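Local coordinates for protein diaminobutyrate-pyruvate transaminase and L-2,4-diaminobutyrate decarboxylase (Vibrio parahaemolyticus, PDB 2QMA) that probably decarboxylates L-2,4-diaminobutyrate with pyridoxal 5'-phosphate, this chain being the C-terminal, decarboxylase-like part of a longer protein that also carries an aminotransferase part, at residues V141-L149 against K158-G166. Numbering follows the deposited sequence.
With EDO (1,2-ethanediol), chain C.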
loop_
_atom_site.group_PDB
_atom_site.type_symbol
_atom_site.label_atom_id
_atom_site.label_comp_id
_atom_site.label_asym_id
_atom_site.label_seq_id
_atom_site.Cartn_x
_atom_site.Cartn_y
_atom_site.Cartn_z
ATOM N N VAL A 141 7.894 -5.856 -15.651
ATOM C CA VAL A 141 6.459 -5.595 -15.877
ATOM C C VAL A 141 6.105 -4.183 -15.418
ATOM O O VAL A 141 5.536 -3.421 -16.193
ATOM C CB VAL A 141 5.537 -6.639 -15.202
ATOM C CG1 VAL A 141 4.053 -6.207 -15.202
ATOM C CG2 VAL A 141 5.716 -8.055 -15.904
ATOM N N GLU A 142 6.438 -3.854 -14.162
ATOM C CA GLU A 142 6.217 -2.496 -13.638
ATOM C C GLU A 142 6.860 -1.420 -14.555
ATOM O O GLU A 142 6.186 -0.429 -14.924
ATOM C CB GLU A 142 6.714 -2.328 -12.190
ATOM C CG GLU A 142 6.316 -0.934 -11.696
ATOM C CD GLU A 142 6.463 -0.667 -10.230
ATOM O OE1 GLU A 142 6.063 -1.510 -9.392
ATOM O OE2 GLU A 142 6.923 0.462 -9.931
ATOM N N GLN A 143 8.143 -1.583 -14.919
ATOM C CA GLN A 143 8.772 -0.569 -15.767
ATOM C C GLN A 143 8.079 -0.423 -17.149
ATOM O O GLN A 143 7.911 0.676 -17.662
ATOM C CB GLN A 143 10.266 -0.817 -15.945
ATOM C CG GLN A 143 10.977 0.400 -16.593
ATOM C CD GLN A 143 11.008 1.653 -15.687
ATOM O OE1 GLN A 143 11.453 1.593 -14.548
ATOM N NE2 GLN A 143 10.531 2.784 -16.209
ATOM N N LYS A 144 7.695 -1.542 -17.731
ATOM C CA LYS A 144 6.966 -1.591 -19.008
ATOM C C LYS A 144 5.673 -0.745 -18.914
ATOM O O LYS A 144 5.385 0.066 -19.806
ATOM C CB LYS A 144 6.626 -3.063 -19.338
ATOM C CG LYS A 144 5.627 -3.314 -20.478
ATOM C CD LYS A 144 6.002 -2.652 -21.812
ATOM C CE LYS A 144 5.167 -3.271 -22.949
ATOM N NZ LYS A 144 5.296 -2.534 -24.276
ATOM N N VAL A 145 4.887 -0.997 -17.853
ATOM C CA VAL A 145 3.600 -0.308 -17.647
ATOM C C VAL A 145 3.875 1.183 -17.422
ATOM O O VAL A 145 3.157 2.054 -17.963
ATOM C CB VAL A 145 2.811 -0.903 -16.444
ATOM C CG1 VAL A 145 1.640 0.005 -16.032
ATOM C CG2 VAL A 145 2.345 -2.326 -16.700
ATOM N N VAL A 146 4.916 1.478 -16.628
ATOM C CA VAL A 146 5.304 2.882 -16.378
ATOM C C VAL A 146 5.661 3.589 -17.702
ATOM O O VAL A 146 5.232 4.730 -17.956
ATOM C CB VAL A 146 6.464 3.008 -15.337
ATOM C CG1 VAL A 146 7.067 4.414 -15.413
ATOM C CG2 VAL A 146 5.922 2.799 -13.907
ATOM N N ASN A 147 6.498 2.928 -18.509
ATOM C CA ASN A 147 6.913 3.476 -19.805
ATOM C C ASN A 147 5.714 3.738 -20.701
ATOM O O ASN A 147 5.623 4.784 -21.358
ATOM C CB ASN A 147 7.886 2.520 -20.520
ATOM C CG ASN A 147 9.250 2.436 -19.847
ATOM O OD1 ASN A 147 10.018 1.538 -20.165
ATOM N ND2 ASN A 147 9.563 3.369 -18.940
ATOM N N TRP A 148 4.784 2.784 -20.705
ATOM C CA TRP A 148 3.544 2.891 -21.486
ATOM C C TRP A 148 2.748 4.129 -21.009
ATOM O O TRP A 148 2.265 4.931 -21.810
ATOM C CB TRP A 148 2.723 1.587 -21.318
ATOM C CG TRP A 148 1.424 1.524 -22.063
ATOM C CD1 TRP A 148 1.257 1.256 -23.386
ATOM C CD2 TRP A 148 0.108 1.735 -21.515
ATOM N NE1 TRP A 148 -0.073 1.313 -23.707
ATOM C CE2 TRP A 148 -0.808 1.617 -22.591
ATOM C CE3 TRP A 148 -0.378 2.085 -20.232
ATOM C CZ2 TRP A 148 -2.196 1.752 -22.418
ATOM C CZ3 TRP A 148 -1.748 2.256 -20.051
ATOM C CH2 TRP A 148 -2.654 2.077 -21.142
ATOM N N LEU A 149 2.631 4.280 -19.699
ATOM C CA LEU A 149 1.858 5.390 -19.126
ATOM C C LEU A 149 2.468 6.720 -19.551
ATOM O O LEU A 149 1.770 7.647 -19.938
ATOM C CB LEU A 149 1.904 5.299 -17.586
ATOM C CG LEU A 149 1.008 4.222 -16.976
ATOM C CD1 LEU A 149 1.305 4.108 -15.461
ATOM C CD2 LEU A 149 -0.470 4.582 -17.291
ATOM N N LYS A 158 12.710 12.278 -21.008
ATOM C CA LYS A 158 13.271 12.042 -19.673
ATOM C C LYS A 158 12.301 11.501 -18.621
ATOM O O LYS A 158 12.692 11.332 -17.447
ATOM C CB LYS A 158 13.939 13.325 -19.179
ATOM C CG LYS A 158 14.905 13.876 -20.198
ATOM C CD LYS A 158 16.002 14.644 -19.513
ATOM C CE LYS A 158 15.975 16.119 -19.904
ATOM N NZ LYS A 158 17.265 16.746 -19.506
ATOM N N ALA A 159 11.065 11.206 -19.023
ATOM C CA ALA A 159 10.027 10.917 -18.045
ATOM C C ALA A 159 10.220 9.523 -17.426
ATOM O O ALA A 159 10.901 8.656 -18.014
ATOM C CB ALA A 159 8.693 11.060 -18.660
ATOM N N ASP A 160 9.653 9.328 -16.240
ATOM C CA ASP A 160 9.649 8.014 -15.579
ATOM C C ASP A 160 8.540 8.041 -14.539
ATOM O O ASP A 160 7.829 9.043 -14.422
ATOM C CB ASP A 160 11.034 7.698 -14.969
ATOM C CG ASP A 160 11.251 6.209 -14.681
ATOM O OD1 ASP A 160 10.364 5.357 -14.998
ATOM O OD2 ASP A 160 12.362 5.916 -14.147
ATOM N N GLY A 161 8.365 6.945 -13.794
ATOM C CA GLY A 161 7.320 6.877 -12.812
ATOM C C GLY A 161 7.580 5.707 -11.890
ATOM O O GLY A 161 8.537 4.944 -12.095
ATOM N N ILE A 162 6.738 5.566 -10.876
ATOM C CA ILE A 162 6.736 4.374 -10.042
ATOM C C ILE A 162 5.352 4.172 -9.504
ATOM O O ILE A 162 4.625 5.141 -9.225
ATOM C CB ILE A 162 7.536 4.477 -8.737
ATOM C CG1 ILE A 162 8.083 5.863 -8.499
ATOM C CG2 ILE A 162 8.351 3.125 -8.405
ATOM C CD1 ILE A 162 6.950 6.667 -7.936
ATOM N N PHE A 163 5.030 2.922 -9.225
ATOM C CA PHE A 163 3.726 2.615 -8.685
ATOM C C PHE A 163 3.716 2.907 -7.205
ATOM O O PHE A 163 4.715 2.704 -6.532
ATOM C CB PHE A 163 3.359 1.155 -8.955
ATOM C CG PHE A 163 2.617 0.955 -10.239
ATOM C CD1 PHE A 163 3.256 1.144 -11.471
ATOM C CD2 PHE A 163 1.251 0.602 -10.211
ATOM C CE1 PHE A 163 2.544 0.941 -12.678
ATOM C CE2 PHE A 163 0.528 0.366 -11.407
ATOM C CZ PHE A 163 1.170 0.555 -12.637
ATOM N N THR A 164 2.591 3.412 -6.729
ATOM C CA THR A 164 2.416 3.813 -5.339
ATOM C C THR A 164 1.130 3.127 -4.798
ATOM O O THR A 164 0.395 2.465 -5.545
ATOM C CB THR A 164 2.204 5.344 -5.222
ATOM O OG1 THR A 164 0.952 5.672 -5.845
ATOM C CG2 THR A 164 3.354 6.123 -5.861
ATOM N N SER A 165 0.844 3.304 -3.517
ATOM C CA SER A 165 -0.416 2.806 -2.942
ATOM C C SER A 165 -1.698 3.546 -3.393
ATOM O O SER A 165 -2.816 3.078 -3.129
ATOM C CB SER A 165 -0.330 2.853 -1.443
ATOM O OG SER A 165 -0.279 4.202 -1.056
ATOM N N GLY A 166 -1.559 4.684 -4.060
ATOM C CA GLY A 166 -2.721 5.347 -4.629
ATOM C C GLY A 166 -2.565 6.848 -4.546
ATOM O O GLY A 166 -1.467 7.328 -4.275
HETATM C C1 EDO C . 7.178 0.645 -24.283
HETATM O O1 EDO C . 7.570 -0.721 -23.987
HETATM C C2 EDO C . 5.827 1.041 -23.692
HETATM O O2 EDO C . 4.794 0.151 -24.111
HETATM O O HOH W 1 10.819 3.608 -12.403
#
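A helix carboxylate takes a hydrogen bond from a strand's backbone N-H: Glu142 OE2 accepts from Phe163 N (3.2 Å, nearly straight at 172°), met from above the carboxylate plane. Strand 160-164 is an outermost strand of the mixed seven-stranded sheet, of the type found in the large domain of fold-type I pyridoxal-phosphate enzymes; it bonds to strand 334-338 along its length, and helix 136-152 packs on it. Glu142 reaches the strand because its CG stands anti to the backbone N (chi1 -175°) and the chain runs on extended, sliding past Phe163 in the opposite direction; its other oxygen, OE1, forms a salt bridge with Lys373, so the buried carboxylate is held at both oxygens. Phe163 points its CB toward the helix; Val145 CG1 meets the ring edge in plane, 3.5 Å from CZ, while Phe323 lies nearly parallel to the ring. Val146 CG1 presses on the strand backbone, 3.3 Å from Gly161 N, where a glycine leaves room for it. At the more exposed end one water hydrogen-bonds to Gln143 OE1 and Gly161 O. Beside it, Gln143 NE2 gives a 2.8 Å hydrogen bond on the syn side of Asp160 OD1, tilted 29° out of the carboxylate plane.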